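Local structure of PHD finger protein 3 (Homo sapiens, 6IC9) at residues V114-I120 and L148-R154. The protein regulates neuronal gene expression by reading the phosphorylated C-terminal domain of RNA polymerase II through its SPOC domain, the part described here. Numbering follows the deposited sequence.
Sequences VKDMYLI and LLGLIIR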
ATOM      1  N   VAL A 114       3.461  11.507  -5.121  1.00 34.77           N
ATOM      2  CA  VAL A 114       3.859  10.235  -4.542  1.00 34.45           C
ATOM      3  C   VAL A 114       4.985   9.629  -5.375  1.00 30.43           C
ATOM      4  O   VAL A 114       4.843   9.358  -6.579  1.00 30.96           O
ATOM      5  CB  VAL A 114       2.685   9.263  -4.289  1.00 38.27           C
ATOM      6  CG1 VAL A 114       1.356   9.873  -4.425  1.00 34.12           C
ATOM      7  CG2 VAL A 114       2.847   7.909  -4.909  1.00 38.08           C
ATOM      8  N   LYS A 115       6.104   9.417  -4.692  1.00 30.52           N
ATOM      9  CA  LYS A 115       7.285   8.827  -5.305  1.00 32.12           C
ATOM     10  C   LYS A 115       7.075   7.339  -5.537  1.00 29.60           C
ATOM     11  O   LYS A 115       7.504   6.800  -6.564  1.00 30.16           O
ATOM     12  CB  LYS A 115       8.489   9.087  -4.384  1.00 34.12           C
ATOM     13  CG  LYS A 115       9.872   8.694  -4.957  1.00 34.15           C
ATOM     14  CD  LYS A 115      10.969   8.913  -3.895  1.00 38.87           C
ATOM     15  CE  LYS A 115      12.389   8.962  -4.561  1.00 37.71           C
ATOM     16  NZ  LYS A 115      12.556   7.769  -5.401  1.00 37.07           N
ATOM     17  N   ASP A 116       6.447   6.651  -4.567  1.00 28.09           N
ATOM     18  CA  ASP A 116       6.269   5.195  -4.613  1.00 27.25           C
ATOM     19  C   ASP A 116       5.045   4.802  -3.801  1.00 27.68           C
ATOM     20  O   ASP A 116       4.718   5.442  -2.797  1.00 28.45           O
ATOM     21  CB  ASP A 116       7.433   4.377  -3.988  1.00 25.17           C
ATOM     22  CG  ASP A 116       8.800   4.837  -4.439  1.00 34.16           C
ATOM     23  OD1 ASP A 116       9.405   5.670  -3.722  1.00 35.67           O
ATOM     24  OD2 ASP A 116       9.253   4.343  -5.473  1.00 32.02           O
ATOM     25  N   MET A 117       4.374   3.759  -4.252  1.00 24.17           N
ATOM     26  CA  MET A 117       3.314   3.167  -3.454  1.00 23.66           C
ATOM     27  C   MET A 117       3.379   1.651  -3.588  1.00 25.00           C
ATOM     28  O   MET A 117       3.379   1.118  -4.703  1.00 26.53           O
ATOM     29  CB  MET A 117       1.940   3.698  -3.864  1.00 28.62           C
ATOM     30  CG  MET A 117       0.837   3.082  -2.999  1.00 31.61           C
ATOM     31  SD  MET A 117      -0.659   4.099  -3.167  1.00 38.90           S
ATOM     32  CE  MET A 117      -1.676   3.336  -1.944  1.00 38.97           C
ATOM     33  N   TYR A 118       3.455   0.966  -2.461  1.00 23.95           N
ATOM     34  CA  TYR A 118       3.509  -0.494  -2.443  1.00 23.32           C
ATOM     35  C   TYR A 118       2.273  -1.044  -1.756  1.00 25.12           C
ATOM     36  O   TYR A 118       1.732  -0.427  -0.831  1.00 27.00           O
ATOM     37  CB  TYR A 118       4.750  -1.002  -1.690  1.00 25.69           C
ATOM     38  CG  TYR A 118       6.029  -0.481  -2.344  1.00 26.81           C
ATOM     39  CD1 TYR A 118       6.433  -0.981  -3.582  1.00 25.36           C
ATOM     40  CD2 TYR A 118       6.763   0.562  -1.739  1.00 27.68           C
ATOM     41  CE1 TYR A 118       7.586  -0.463  -4.216  1.00 27.63           C
ATOM     42  CE2 TYR A 118       7.929   1.064  -2.334  1.00 25.40           C
ATOM     43  CZ  TYR A 118       8.304   0.563  -3.569  1.00 30.09           C
ATOM     44  OH  TYR A 118       9.440   1.082  -4.132  1.00 28.30           O
ATOM     45  N   LEU A 119       1.831  -2.218  -2.192  0.55 24.34           N
ATOM     46  CA  LEU A 119       0.665  -2.885  -1.626  0.55 23.13           C
ATOM     47  C   LEU A 119       1.148  -4.102  -0.887  0.55 24.69           C
ATOM     48  O   LEU A 119       1.716  -5.006  -1.508  0.55 24.15           O
ATOM     49  CB  LEU A 119      -0.315  -3.305  -2.725  0.55 25.35           C
ATOM     50  CG  LEU A 119      -1.803  -3.535  -2.479  0.55 29.53           C
ATOM     51  CD1 LEU A 119      -2.572  -2.229  -2.042  0.55 25.80           C
ATOM     52  CD2 LEU A 119      -2.366  -3.983  -3.840  0.55 25.81           C
ATOM     53  N   ILE A 120       0.882  -4.144   0.416  1.00 25.07           N
ATOM     54  CA  ILE A 120       1.442  -5.111   1.341  1.00 25.59           C
ATOM     55  C   ILE A 120       0.322  -6.024   1.846  1.00 24.58           C
ATOM     56  O   ILE A 120      -0.629  -5.543   2.458  1.00 26.59           O
ATOM     57  CB  ILE A 120       2.129  -4.387   2.508  1.00 23.32           C
ATOM     58  CG1 ILE A 120       3.351  -3.638   1.971  1.00 30.10           C
ATOM     59  CG2 ILE A 120       2.515  -5.452   3.617  1.00 26.10           C
ATOM     60  CD1 ILE A 120       4.048  -2.748   3.048  1.00 31.62           C
ATOM     61  N   LEU A 148      -4.994  -5.678   3.071  1.00 27.35           N
ATOM     62  CA  LEU A 148      -4.065  -5.044   2.132  1.00 22.74           C
ATOM     63  C   LEU A 148      -3.747  -3.685   2.713  1.00 25.21           C
ATOM     64  O   LEU A 148      -4.670  -2.894   2.991  1.00 25.40           O
ATOM     65  CB  LEU A 148      -4.721  -4.870   0.738  1.00 22.04           C
ATOM     66  CG  LEU A 148      -4.904  -6.192  -0.025  1.00 22.43           C
ATOM     67  CD1 LEU A 148      -5.743  -5.920  -1.285  1.00 24.95           C
ATOM     68  CD2 LEU A 148      -3.548  -6.825  -0.446  1.00 26.90           C
ATOM     69  N   LEU A 149      -2.452  -3.422   2.956  1.00 25.45           N
ATOM     70  CA  LEU A 149      -1.967  -2.116   3.353  1.00 23.98           C
ATOM     71  C   LEU A 149      -1.357  -1.410   2.156  1.00 26.75           C
ATOM     72  O   LEU A 149      -0.814  -2.051   1.263  1.00 26.40           O
ATOM     73  CB  LEU A 149      -0.873  -2.346   4.428  1.00 27.48           C
ATOM     74  CG  LEU A 149      -1.203  -2.315   5.931  1.00 38.73           C
ATOM     75  CD1 LEU A 149      -2.493  -2.972   6.346  1.00 34.39           C
ATOM     76  CD2 LEU A 149       0.029  -2.803   6.781  1.00 31.62           C
ATOM     77  N   GLY A 150      -1.387  -0.086   2.169  1.00 24.84           N
ATOM     78  CA  GLY A 150      -0.640   0.721   1.224  1.00 24.61           C
ATOM     79  C   GLY A 150       0.477   1.440   1.971  1.00 26.39           C
ATOM     80  O   GLY A 150       0.223   2.158   2.935  1.00 26.95           O
ATOM     81  N   LEU A 151       1.694   1.266   1.488  1.00 21.68           N
ATOM     82  CA  LEU A 151       2.874   1.996   1.982  1.00 23.35           C
ATOM     83  C   LEU A 151       3.153   3.080   0.974  1.00 24.10           C
ATOM     84  O   LEU A 151       3.498   2.777  -0.165  1.00 25.63           O
ATOM     85  CB  LEU A 151       4.053   1.021   2.101  1.00 27.03           C
ATOM     86  CG  LEU A 151       5.410   1.651   2.350  1.00 28.23           C
ATOM     87  CD1 LEU A 151       5.323   2.362   3.651  1.00 26.84           C
ATOM     88  CD2 LEU A 151       6.452   0.486   2.403  1.00 30.10           C
ATOM     89  N   ILE A 152       2.994   4.349   1.374  1.00 25.06           N
ATOM     90  CA  ILE A 152       3.036   5.463   0.441  1.00 27.31           C
ATOM     91  C   ILE A 152       4.225   6.366   0.782  1.00 30.55           C
ATOM     92  O   ILE A 152       4.318   6.892   1.904  1.00 28.82           O
ATOM     93  CB  ILE A 152       1.714   6.262   0.467  1.00 30.41           C
ATOM     94  CG1 ILE A 152       0.536   5.265   0.344  1.00 30.24           C
ATOM     95  CG2 ILE A 152       1.671   7.279  -0.660  1.00 28.84           C
ATOM     96  CD1 ILE A 152      -0.816   5.945   0.556  1.00 29.87           C
ATOM     97  N   ILE A 153       5.129   6.525  -0.175  0.57 29.54           N
ATOM     98  CA  ILE A 153       6.271   7.439  -0.074  0.57 31.03           C
ATOM     99  C   ILE A 153       5.909   8.734  -0.787  0.57 33.33           C
ATOM    100  O   ILE A 153       5.727   8.736  -2.009  0.57 30.85           O
ATOM    101  CB  ILE A 153       7.531   6.832  -0.716  0.57 30.24           C
ATOM    102  CG1 ILE A 153       7.701   5.369  -0.296  0.57 29.59           C
ATOM    103  CG2 ILE A 153       8.779   7.713  -0.409  0.57 32.02           C
ATOM    104  CD1 ILE A 153       7.780   5.189   1.220  0.57 30.53           C
ATOM    105  N   ARG A 154       5.843   9.847  -0.050  1.00 32.73           N
ATOM    106  CA  ARG A 154       5.505  11.141  -0.637  1.00 34.87           C
ATOM    107  C   ARG A 154       6.655  12.151  -0.517  1.00 36.33           C
ATOM    108  O   ARG A 154       7.497  12.078   0.377  1.00 38.26           O
ATOM    109  CB  ARG A 154       4.250  11.689   0.032  1.00 40.19           C
ATOM    110  CG  ARG A 154       3.234  10.525   0.265  1.00 46.40           C
ATOM    111  CD  ARG A 154       2.234  10.786   1.396  1.00 49.06           C
ATOM    112  NE  ARG A 154       1.281  11.721   0.866  1.00 40.62           N
ATOM    113  CZ  ARG A 154       0.321  12.343   1.542  1.00 39.78           C
ATOM    114  NH1 ARG A 154       0.128  12.160   2.846  1.00 37.02           N
ATOM    115  NH2 ARG A 154      -0.458  13.153   0.861  1.00 34.94           N
TER
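The carbonyl oxygen Ile153 O takes two amide donors: Lys115 N at 2.8 Å, with a bent N-H...O angle of 135°, and Asp116 N in a weak bond at 3.4 Å. Two residues thus face one, a classic beta bulge, and beyond it 117-120 pair regularly with 149-152, antiparallel, Tyr118 with Leu151 and Ile120 with Leu149 each exchanging two backbone bonds. On the face of Met117 and Ile152, the methionine, CG anti to its N (chi1 -179°) and extended beyond, lies alongside the isoleucine; Met117 CE touches Ile152 CD1 at 3.7 Å and reaches across to Gly150 CA at 4.2 Å. Replacing Met117 with an alanine would probably leave Ile152 CG1 and CD1 without their neighbour and open a gap beside Gly150 CA. On the other face Ile120 CD1 meets Leu151 CB at 3.9 Å, both residues packed against Trp61 of helix 57-70, while Leu151 CD2 approaches the Tyr118 ring obliquely. Asp116 OD1 is hydrogen-bonded to Tyr63 OH, which also bonds Lys115 NZ. Lys115 NZ hydrogen-bonds the backbone of the bound CTD peptide and Asp116 OD2 a polar side chain of it, consistent with the bulge bringing both charged ends to the peptide beside a mostly apolar strand pair.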